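Kelch domain-containing protein (Colletotrichum graminicola M1.001, PDB 5C86) probably oxidises alcohols as a secreted fungal copper oxidase of the AA5 family, which includes galactose oxidase and glyoxal oxidase. Local coordinates at residues P385-L390 / V471-Q476; Y411-I416 / F445-P450; Y460-A465 / A475-V480. All blocks are in the same frame, centred on the assembly; numbering follows the deposited sequence. Where two conformers were deposited one is given.

Interaction 1. Residues P385-L390 / V471-Q476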
loop_
_atom_site.group_PDB
_atom_site.type_symbol
_atom_site.label_atom_id
_atom_site.label_comp_id
_atom_site.label_asym_id
_atom_site.label_seq_id
_atom_site.Cartn_x
_atom_site.Cartn_y
_atom_site.Cartn_z
ATOM N N PRO A 385 -15.352 11.964 16.540
ATOM C CA PRO A 385 -16.268 10.946 17.028
ATOM C C PRO A 385 -15.527 9.691 17.462
ATOM O O PRO A 385 -14.321 9.545 17.201
ATOM C CB PRO A 385 -17.165 10.728 15.787
ATOM C CG PRO A 385 -16.282 10.971 14.638
ATOM C CD PRO A 385 -15.289 12.036 15.071
ATOM N N VAL A 386 -16.206 8.800 18.170
ATOM C CA VAL A 386 -15.654 7.584 18.723
ATOM C C VAL A 386 -16.591 6.367 18.388
ATOM O O VAL A 386 -17.773 6.434 18.684
ATOM C CB VAL A 386 -15.509 7.702 20.238
ATOM C CG1 VAL A 386 -15.033 6.416 20.857
ATOM C CG2 VAL A 386 -14.521 8.876 20.583
ATOM N N ILE A 387 -16.003 5.286 17.891
ATOM C CA ILE A 387 -16.727 4.010 17.800
ATOM C C ILE A 387 -16.646 3.332 19.147
ATOM O O ILE A 387 -15.515 2.991 19.604
ATOM C CB ILE A 387 -16.147 3.102 16.706
ATOM C CG1 ILE A 387 -16.305 3.808 15.401
ATOM C CG2 ILE A 387 -16.847 1.691 16.760
ATOM C CD1 ILE A 387 -15.675 3.037 14.230
ATOM N N GLN A 388 -17.843 3.205 19.774
ATOM C CA GLN A 388 -18.086 2.555 21.072
ATOM C C GLN A 388 -18.162 1.026 20.963
ATOM O O GLN A 388 -17.680 0.287 21.824
ATOM C CB GLN A 388 -19.400 3.064 21.696
ATOM C CG GLN A 388 -19.634 2.485 23.108
ATOM C CD GLN A 388 -21.018 2.768 23.653
ATOM O OE1 GLN A 388 -21.817 3.448 23.025
ATOM N NE2 GLN A 388 -21.311 2.240 24.841
ATOM N N SER A 389 -18.750 0.528 19.881
ATOM C CA SER A 389 -18.763 -0.932 19.696
ATOM C C SER A 389 -18.857 -1.338 18.207
ATOM O O SER A 389 -19.295 -0.546 17.391
ATOM C CB SER A 389 -19.899 -1.549 20.542
ATOM O OG SER A 389 -21.167 -1.201 20.069
ATOM N N LEU A 390 -18.406 -2.548 17.890
ATOM C CA LEU A 390 -18.802 -3.237 16.645
ATOM C C LEU A 390 -19.514 -4.500 17.081
ATOM O O LEU A 390 -19.138 -5.175 18.076
ATOM C CB LEU A 390 -17.625 -3.633 15.810
ATOM C CG LEU A 390 -16.735 -2.535 15.311
ATOM C CD1 LEU A 390 -15.653 -3.093 14.431
ATOM C CD2 LEU A 390 -17.524 -1.474 14.510
ATOM N N VAL A 471 -15.079 14.740 10.029
ATOM C CA VAL A 471 -14.016 14.327 10.886
ATOM C C VAL A 471 -14.086 12.855 11.222
ATOM O O VAL A 471 -15.115 12.366 11.704
ATOM C CB VAL A 471 -14.104 15.129 12.245
ATOM C CG1 VAL A 471 -12.990 14.697 13.125
ATOM C CG2 VAL A 471 -14.187 16.632 11.943
ATOM N N PRO A 472 -13.011 12.077 10.978
ATOM C CA PRO A 472 -13.040 10.670 11.264
ATOM C C PRO A 472 -12.707 10.318 12.674
ATOM O O PRO A 472 -11.888 10.995 13.367
ATOM C CB PRO A 472 -11.984 10.096 10.368
ATOM C CG PRO A 472 -10.957 11.208 10.263
ATOM C CD PRO A 472 -11.746 12.472 10.287
ATOM N N CYS A 473 -13.319 9.250 13.158
ATOM C CA CYS A 473 -12.898 8.603 14.363
ATOM C C CYS A 473 -11.522 7.976 14.191
ATOM O O CYS A 473 -10.995 7.867 13.055
ATOM C CB CYS A 473 -13.876 7.588 14.857
ATOM S SG CYS A 473 -14.083 6.153 13.784
ATOM N N VAL A 474 -10.933 7.496 15.301
ATOM C CA VAL A 474 -9.834 6.547 15.228
ATOM C C VAL A 474 -10.456 5.204 14.874
ATOM O O VAL A 474 -11.530 4.796 15.391
ATOM C CB VAL A 474 -9.096 6.498 16.581
ATOM C CG1 VAL A 474 -8.083 5.367 16.578
ATOM C CG2 VAL A 474 -8.484 7.839 16.888
ATOM N N ALA A 475 -9.871 4.476 13.954
ATOM C CA ALA A 475 -10.526 3.270 13.435
ATOM C C ALA A 475 -10.538 2.136 14.340
ATOM O O ALA A 475 -9.729 2.035 15.260
ATOM C CB ALA A 475 -9.896 2.878 12.115
ATOM N N GLN A 476 -11.552 1.267 14.126
ATOM C CA GLN A 476 -11.581 -0.061 14.754
ATOM C C GLN A 476 -11.242 -1.102 13.732
ATOM O O GLN A 476 -11.626 -0.984 12.568
ATOM C CB GLN A 476 -12.946 -0.375 15.405
ATOM C CG GLN A 476 -13.276 0.586 16.542
ATOM C CD GLN A 476 -12.197 0.647 17.630
ATOM O OE1 GLN A 476 -11.617 -0.377 18.051
ATOM N NE2 GLN A 476 -11.962 1.855 18.133
HETATM O O HOH W 1 -11.979 8.339 17.867
HETATM O O HOH W 2 -13.077 5.274 17.550
#
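Pro-385 and Cys-473 are the nearest CA pair, 4.9 Å apart, between segments 385-390 and 471-476, which run in roughly the same direction, their end-to-end lines 25° apart. The contact belongs to the Early set domain, an immunoglobulin-like beta-sandwich, and joins strand 387-390 and its lead-in to the loop leading into strand 476-481. Two waters bridge the backbones. One donates to Pro-385 O and accepts from Val-474 N; the other accepts from Ile-387 N and donates to Val-474 O, so both polar backbone atoms of Val-474 are tied across the gap.

Cys-473 presses close to Pro-385: its CB lies 3.1 Å from Pro-385 O, and its CA makes a CA-H...O contact with the same oxygen. With SG set between its own backbone N and carbonyl carbon (chi1 66°), the sulfur meets the end of Ile-387, 3.5 Å from CD1. The CG2 branch of Ile-387 instead packs against Gln-476 CG at 3.7 Å, the two side chains sliding past each other in opposite directions. Further along, Leu-390 CD1 reaches Gln-476 CB at 4.0 Å. The loop is also held by Arg-384, whose NE is hydrogen-bonded to Pro-472 O. At the start of the contact the Pro-385 ring rests its CD 3.4 Å from Val-471 O and 4.0 Å from Val-471 CG1.

Interaction 2. Residues Y411-I416 / F445-P450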
loop_
_atom_site.group_PDB
_atom_site.type_symbol
_atom_site.label_atom_id
_atom_site.label_comp_id
_atom_site.label_asym_id
_atom_site.label_seq_id
_atom_site.Cartn_x
_atom_site.Cartn_y
_atom_site.Cartn_z
ATOM N N TYR A 411 -23.625 10.151 10.400
ATOM C CA TYR A 411 -22.313 9.649 10.097
ATOM C C TYR A 411 -22.239 9.011 8.703
ATOM O O TYR A 411 -23.266 8.451 8.202
ATOM C CB TYR A 411 -21.937 8.562 11.070
ATOM C CG TYR A 411 -21.680 9.059 12.484
ATOM C CD1 TYR A 411 -20.449 9.652 12.824
ATOM C CD2 TYR A 411 -22.676 9.077 13.435
ATOM C CE1 TYR A 411 -20.237 10.166 14.101
ATOM C CE2 TYR A 411 -22.421 9.586 14.690
ATOM C CZ TYR A 411 -21.179 10.098 15.005
ATOM O OH TYR A 411 -20.960 10.523 16.309
ATOM N N THR A 412 -21.058 9.086 8.123
ATOM C CA THR A 412 -20.695 8.211 6.967
ATOM C C THR A 412 -19.562 7.321 7.367
ATOM O O THR A 412 -18.975 7.476 8.413
ATOM C CB THR A 412 -20.262 9.038 5.761
ATOM O OG1 THR A 412 -19.155 9.899 6.111
ATOM C CG2 THR A 412 -21.428 9.925 5.191
ATOM N N PHE A 413 -19.331 6.273 6.591
ATOM C CA PHE A 413 -18.481 5.219 6.946
ATOM C C PHE A 413 -17.614 4.753 5.769
ATOM O O PHE A 413 -17.927 4.881 4.611
ATOM C CB PHE A 413 -19.230 3.996 7.516
ATOM C CG PHE A 413 -20.118 4.302 8.626
ATOM C CD1 PHE A 413 -21.412 4.693 8.438
ATOM C CD2 PHE A 413 -19.629 4.257 9.901
ATOM C CE1 PHE A 413 -22.198 5.062 9.539
ATOM C CE2 PHE A 413 -20.409 4.634 11.017
ATOM C CZ PHE A 413 -21.672 5.034 10.812
ATOM N N SER A 414 -16.463 4.197 6.137
ATOM C CA SER A 414 -15.611 3.520 5.147
ATOM C C SER A 414 -14.776 2.461 5.781
ATOM O O SER A 414 -14.574 2.453 6.992
ATOM C CB SER A 414 -14.689 4.417 4.341
ATOM O OG SER A 414 -13.794 5.057 5.178
ATOM N N MET A 415 -14.350 1.481 5.004
ATOM C CA MET A 415 -13.432 0.426 5.458
ATOM C C MET A 415 -12.178 0.527 4.580
ATOM O O MET A 415 -12.293 0.557 3.375
ATOM C CB MET A 415 -14.044 -0.972 5.483
ATOM C CG MET A 415 -14.623 -1.466 4.184
ATOM S SD MET A 415 -15.683 -2.944 4.327
ATOM C CE MET A 415 -14.488 -4.291 4.311
ATOM N N ILE A 416 -11.042 0.627 5.200
ATOM C CA ILE A 416 -9.767 0.747 4.451
ATOM C C ILE A 416 -8.904 -0.418 4.768
ATOM O O ILE A 416 -8.673 -0.709 5.953
ATOM C CB ILE A 416 -9.052 2.071 4.741
ATOM C CG1 ILE A 416 -9.892 3.267 4.226
ATOM C CG2 ILE A 416 -7.691 2.116 4.037
ATOM C CD1 ILE A 416 -9.203 4.583 4.233
ATOM N N PHE A 445 -25.482 2.335 13.715
ATOM C CA PHE A 445 -25.579 2.329 12.278
ATOM C C PHE A 445 -25.204 0.979 11.790
ATOM O O PHE A 445 -24.177 0.429 12.209
ATOM C CB PHE A 445 -24.705 3.347 11.641
ATOM C CG PHE A 445 -25.100 4.730 11.941
ATOM C CD1 PHE A 445 -24.750 5.284 13.154
ATOM C CD2 PHE A 445 -25.833 5.473 11.019
ATOM C CE1 PHE A 445 -25.171 6.561 13.462
ATOM C CE2 PHE A 445 -26.241 6.758 11.335
ATOM C CZ PHE A 445 -25.917 7.247 12.588
ATOM N N THR A 446 -25.944 0.429 10.837
ATOM C CA THR A 446 -25.577 -0.870 10.350
ATOM C C THR A 446 -25.156 -0.741 8.886
ATOM O O THR A 446 -25.820 -0.097 8.103
ATOM C CB THR A 446 -26.736 -1.888 10.489
ATOM O OG1 THR A 446 -27.054 -2.009 11.909
ATOM C CG2 THR A 446 -26.368 -3.241 9.894
ATOM N N VAL A 447 -24.042 -1.349 8.569
ATOM C CA VAL A 447 -23.469 -1.417 7.229
ATOM C C VAL A 447 -23.429 -2.861 6.796
ATOM O O VAL A 447 -23.524 -3.781 7.623
ATOM C CB VAL A 447 -22.010 -0.840 7.194
ATOM C CG1 VAL A 447 -22.012 0.618 7.543
ATOM C CG2 VAL A 447 -21.011 -1.641 8.059
ATOM N N ASN A 448 -23.216 -3.079 5.502
ATOM C CA ASN A 448 -22.902 -4.433 5.086
ATOM C C ASN A 448 -21.577 -4.400 4.329
ATOM O O ASN A 448 -21.336 -3.565 3.447
ATOM C CB ASN A 448 -23.944 -4.986 4.101
ATOM C CG ASN A 448 -25.288 -5.264 4.678
ATOM O OD1 ASN A 448 -25.547 -5.222 5.905
ATOM N ND2 ASN A 448 -26.177 -5.638 3.770
ATOM N N VAL A 449 -20.783 -5.428 4.563
ATOM C CA VAL A 449 -19.565 -5.632 3.773
ATOM C C VAL A 449 -19.957 -5.972 2.329
ATOM O O VAL A 449 -20.894 -6.738 2.204
ATOM C CB VAL A 449 -18.742 -6.738 4.357
ATOM C CG1 VAL A 449 -17.554 -7.056 3.478
ATOM C CG2 VAL A 449 -18.261 -6.334 5.736
ATOM N N PRO A 450 -19.273 -5.459 1.307
ATOM C CA PRO A 450 -19.581 -5.840 -0.037
ATOM C C PRO A 450 -19.654 -7.380 -0.211
ATOM O O PRO A 450 -18.923 -8.131 0.374
ATOM C CB PRO A 450 -18.405 -5.298 -0.832
ATOM C CG PRO A 450 -18.017 -4.044 -0.051
ATOM C CD PRO A 450 -18.230 -4.409 1.352
#
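Tyr-411, Phe-413 and Phe-445 form an aromatic cluster where strand 412-422, with the residue before it, faces strand 444-448; the two strands do not pair, the CA atoms of Phe-413 and Val-447 being 8.3 Å apart. Segments 411-416 and 445-450 run 31° apart in overall direction, and their side chains meet across the interior of the C-terminal sandwich. The tight part is the ring of Phe-445. Tyr-411 turns an edge toward its face in an offset edge-to-face pair, the planes at 79°, and Tyr-411 CD2 comes within 3.5 Å of Phe-445 CE1. Phe-413 reaches the root of the same side chain: its CZ lies 3.6 Å from Phe-445 CB and about as close to CG, so Phe-445 is gripped at its base by one ring and near its far end by the other. The Phe-413 side chain crosses that of Phe-445 at about a right angle.

Toward the other end the packing is looser. Phe-413 CD1 is 4.2 Å from Val-447 CG1. The chain of Met-415, bent at chi3 (-84°), brings CE to 4.2 Å from Val-449 CG1, while SD passes Pro-450 CD at a similar distance. Pro-450 is partly exposed, as is Tyr-411 at the opposite end, where the Tyr-411 hydroxyl is hydrogen-bonded to Asp-407 O. Strand 412-422 is flanked by strands 431-438 and 459-466, and strand 444-448 by 400-405 and 431-438; Ile-403 of strand 400-405 touches both Phe-413 and Val-447, while Ile-432 and Leu-434 of strand 431-438 touch Met-415.

Interaction 3. Residues Y460-A465 / A475-V480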
loop_
_atom_site.group_PDB
_atom_site.type_symbol
_atom_site.label_atom_id
_atom_site.label_comp_id
_atom_site.label_asym_id
_atom_site.label_seq_id
_atom_site.Cartn_x
_atom_site.Cartn_y
_atom_site.Cartn_z
ATOM N N TYR A 460 -7.746 -7.941 7.038
ATOM C CA TYR A 460 -8.020 -6.904 7.979
ATOM C C TYR A 460 -8.257 -5.548 7.327
ATOM O O TYR A 460 -7.585 -5.157 6.355
ATOM C CB TYR A 460 -6.949 -6.732 9.035
ATOM C CG TYR A 460 -7.088 -7.629 10.255
ATOM C CD1 TYR A 460 -6.628 -8.929 10.233
ATOM C CD2 TYR A 460 -7.849 -7.230 11.288
ATOM C CE1 TYR A 460 -6.782 -9.754 11.321
ATOM C CE2 TYR A 460 -8.032 -8.030 12.374
ATOM C CZ TYR A 460 -7.496 -9.279 12.374
ATOM O OH TYR A 460 -7.679 -10.049 13.536
ATOM N N TYR A 461 -9.236 -4.820 7.913
ATOM C CA TYR A 461 -9.619 -3.489 7.522
ATOM C C TYR A 461 -9.739 -2.637 8.750
ATOM O O TYR A 461 -9.962 -3.111 9.866
ATOM C CB TYR A 461 -11.013 -3.489 6.891
ATOM C CG TYR A 461 -11.006 -4.099 5.473
ATOM C CD1 TYR A 461 -10.978 -5.441 5.318
ATOM C CD2 TYR A 461 -11.089 -3.317 4.381
ATOM C CE1 TYR A 461 -10.943 -5.978 4.017
ATOM C CE2 TYR A 461 -11.062 -3.813 3.083
ATOM C CZ TYR A 461 -11.029 -5.191 2.896
ATOM O OH TYR A 461 -11.009 -5.705 1.602
ATOM N N MET A 462 -9.541 -1.342 8.528
ATOM C CA MET A 462 -9.866 -0.286 9.478
ATOM C C MET A 462 -11.258 0.254 9.154
ATOM O O MET A 462 -11.473 0.706 8.033
ATOM C CB MET A 462 -8.882 0.798 9.357
ATOM C CG MET A 462 -7.514 0.400 9.901
ATOM S SD MET A 462 -6.229 1.670 9.617
ATOM C CE MET A 462 -5.868 1.442 7.885
ATOM N N LEU A 463 -12.177 0.244 10.129
ATOM C CA LEU A 463 -13.499 0.843 9.965
ATOM C C LEU A 463 -13.387 2.250 10.519
ATOM O O LEU A 463 -12.963 2.445 11.648
ATOM C CB LEU A 463 -14.580 0.023 10.689
ATOM C CG LEU A 463 -15.949 -0.003 10.051
ATOM C CD1 LEU A 463 -16.807 -1.228 10.451
ATOM C CD2 LEU A 463 -16.602 1.357 10.414
ATOM N N PHE A 464 -13.654 3.226 9.669
ATOM C CA PHE A 464 -13.799 4.634 10.016
ATOM C C PHE A 464 -15.211 5.134 9.926
ATOM O O PHE A 464 -15.950 4.790 8.993
ATOM C CB PHE A 464 -12.938 5.460 9.089
ATOM C CG PHE A 464 -11.428 5.273 9.245
ATOM C CD1 PHE A 464 -10.761 6.018 10.218
ATOM C CD2 PHE A 464 -10.664 4.421 8.451
ATOM C CE1 PHE A 464 -9.396 5.914 10.409
ATOM C CE2 PHE A 464 -9.288 4.331 8.585
ATOM C CZ PHE A 464 -8.668 5.125 9.564
ATOM N N ALA A 465 -15.549 6.006 10.887
ATOM C CA ALA A 465 -16.810 6.693 10.889
ATOM C C ALA A 465 -16.456 8.173 10.862
ATOM O O ALA A 465 -15.570 8.613 11.632
ATOM C CB ALA A 465 -17.595 6.379 12.111
ATOM N N ALA A 475 -9.871 4.476 13.954
ATOM C CA ALA A 475 -10.526 3.270 13.435
ATOM C C ALA A 475 -10.538 2.136 14.340
ATOM O O ALA A 475 -9.729 2.035 15.260
ATOM C CB ALA A 475 -9.896 2.878 12.115
ATOM N N GLN A 476 -11.552 1.267 14.126
ATOM C CA GLN A 476 -11.581 -0.061 14.754
ATOM C C GLN A 476 -11.242 -1.102 13.732
ATOM O O GLN A 476 -11.626 -0.984 12.568
ATOM C CB GLN A 476 -12.946 -0.375 15.405
ATOM C CG GLN A 476 -13.276 0.586 16.542
ATOM C CD GLN A 476 -12.197 0.647 17.630
ATOM O OE1 GLN A 476 -11.617 -0.377 18.051
ATOM N NE2 GLN A 476 -11.962 1.855 18.133
ATOM N N PHE A 477 -10.542 -2.130 14.162
ATOM C CA PHE A 477 -10.114 -3.181 13.224
ATOM C C PHE A 477 -11.124 -4.282 13.124
ATOM O O PHE A 477 -11.747 -4.686 14.115
ATOM C CB PHE A 477 -8.771 -3.773 13.660
ATOM C CG PHE A 477 -7.631 -2.869 13.495
ATOM C CD1 PHE A 477 -6.941 -2.855 12.311
ATOM C CD2 PHE A 477 -7.218 -1.977 14.493
ATOM C CE1 PHE A 477 -5.886 -2.015 12.135
ATOM C CE2 PHE A 477 -6.111 -1.151 14.321
ATOM C CZ PHE A 477 -5.424 -1.165 13.115
ATOM N N PHE A 478 -11.265 -4.861 11.949
ATOM C CA PHE A 478 -12.046 -6.033 11.776
ATOM C C PHE A 478 -11.517 -6.797 10.567
ATOM O O PHE A 478 -10.785 -6.224 9.767
ATOM C CB PHE A 478 -13.572 -5.787 11.615
ATOM C CG PHE A 478 -13.966 -5.171 10.284
ATOM C CD1 PHE A 478 -13.740 -3.813 10.050
ATOM C CD2 PHE A 478 -14.511 -5.940 9.273
ATOM C CE1 PHE A 478 -14.115 -3.236 8.845
ATOM C CE2 PHE A 478 -14.855 -5.360 8.053
ATOM C CZ PHE A 478 -14.684 -4.037 7.866
ATOM N N LYS A 479 -11.941 -8.054 10.380
ATOM C CA LYS A 479 -11.534 -8.825 9.194
ATOM C C LYS A 479 -12.666 -9.370 8.388
ATOM O O LYS A 479 -13.713 -9.744 8.949
ATOM C CB LYS A 479 -10.481 -9.893 9.520
ATOM C CG LYS A 479 -10.891 -10.977 10.429
ATOM C CD LYS A 479 -9.771 -12.069 10.520
ATOM C CE LYS A 479 -10.265 -13.255 11.334
ATOM N NZ LYS A 479 -9.222 -14.333 11.365
ATOM N N VAL A 480 -12.425 -9.427 7.102
ATOM C CA VAL A 480 -13.299 -10.027 6.159
ATOM C C VAL A 480 -12.763 -11.413 5.933
ATOM O O VAL A 480 -11.584 -11.578 5.526
ATOM C CB VAL A 480 -13.365 -9.227 4.852
ATOM C CG1 VAL A 480 -14.099 -9.950 3.790
ATOM C CG2 VAL A 480 -13.946 -7.851 5.080
#
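Ala-475 CB sits 3.5 Å from the centroid of the Phe-464 ring, 12° off the ring normal, a CH-pi contact over the face. On the same side of this antiparallel beta-hairpin, Ala-475 CB also touches Met-462 CB, and Met-462 and Phe-477 lie side by side, pointing the same way, with Met-462 CG 3.7 Å from Phe-477 CE1. The Met-462 sulfur lies obliquely beside that ring in a Met-aromatic contact. On the other face, Phe-478 has CG between its backbone N and carbonyl carbon (chi1 72°), and its ring comes to lie against Tyr-461, whose CB sits over the ring face 3.7 Å from Phe-478 CE1. Leu-463 CD1 packs on the same Phe-478 CE1. Tyr-461 CE1 packs in turn on Val-480 CG2, and its hydroxyl is hydrogen-bonded to Ile-457 O.

Two hydrogen-bonded pairs join the backbones. Tyr-461 N to Phe-478 O spans 2.8 Å and Phe-478 N to Tyr-461 O 3.0 Å; Leu-463 N to Gln-476 O is nearly straight (177°), whereas the return bond, from Gln-476 N to Leu-463 O, is longer at 3.1 Å. Lys-479 CB makes a CH-pi contact, 3.9 Å above the centre of the Tyr-460 ring. Beyond CG the lysine chain is extended and leads away to the polar edge, a salt bridge with Asp-81. The hairpin, strands 459-466 and 476-481 of the Early set domain, continues on one side into strand 412-422, which pairs antiparallel with 459-466, and on the other into strand 394-396, which runs parallel to 476-481.

Overall arrangement
All three interactions lie in the C-terminal Early set domain, their centres 9 to 12 Å apart and on the same side of the chain's centre. Along the sequence, interaction 2 is nested in the loop closed by interaction 1, and interaction 3 follows interaction 2. Interactions 1 and 3 share Ala-475 and Gln-476, and Cys-473 N is probably hydrogen-bonded to Ala-465 O. Strands 412-422 and 459-466 are neighbours, linking interactions 2 and 3, while Pro-385 packs on Tyr-411 between interactions 1 and 2. Together they combine strand pairing, packing through the sandwich interior and a water-bridged strand-loop contact. All lie away from the copper site, although the domain itself supplies one ligand, His-423.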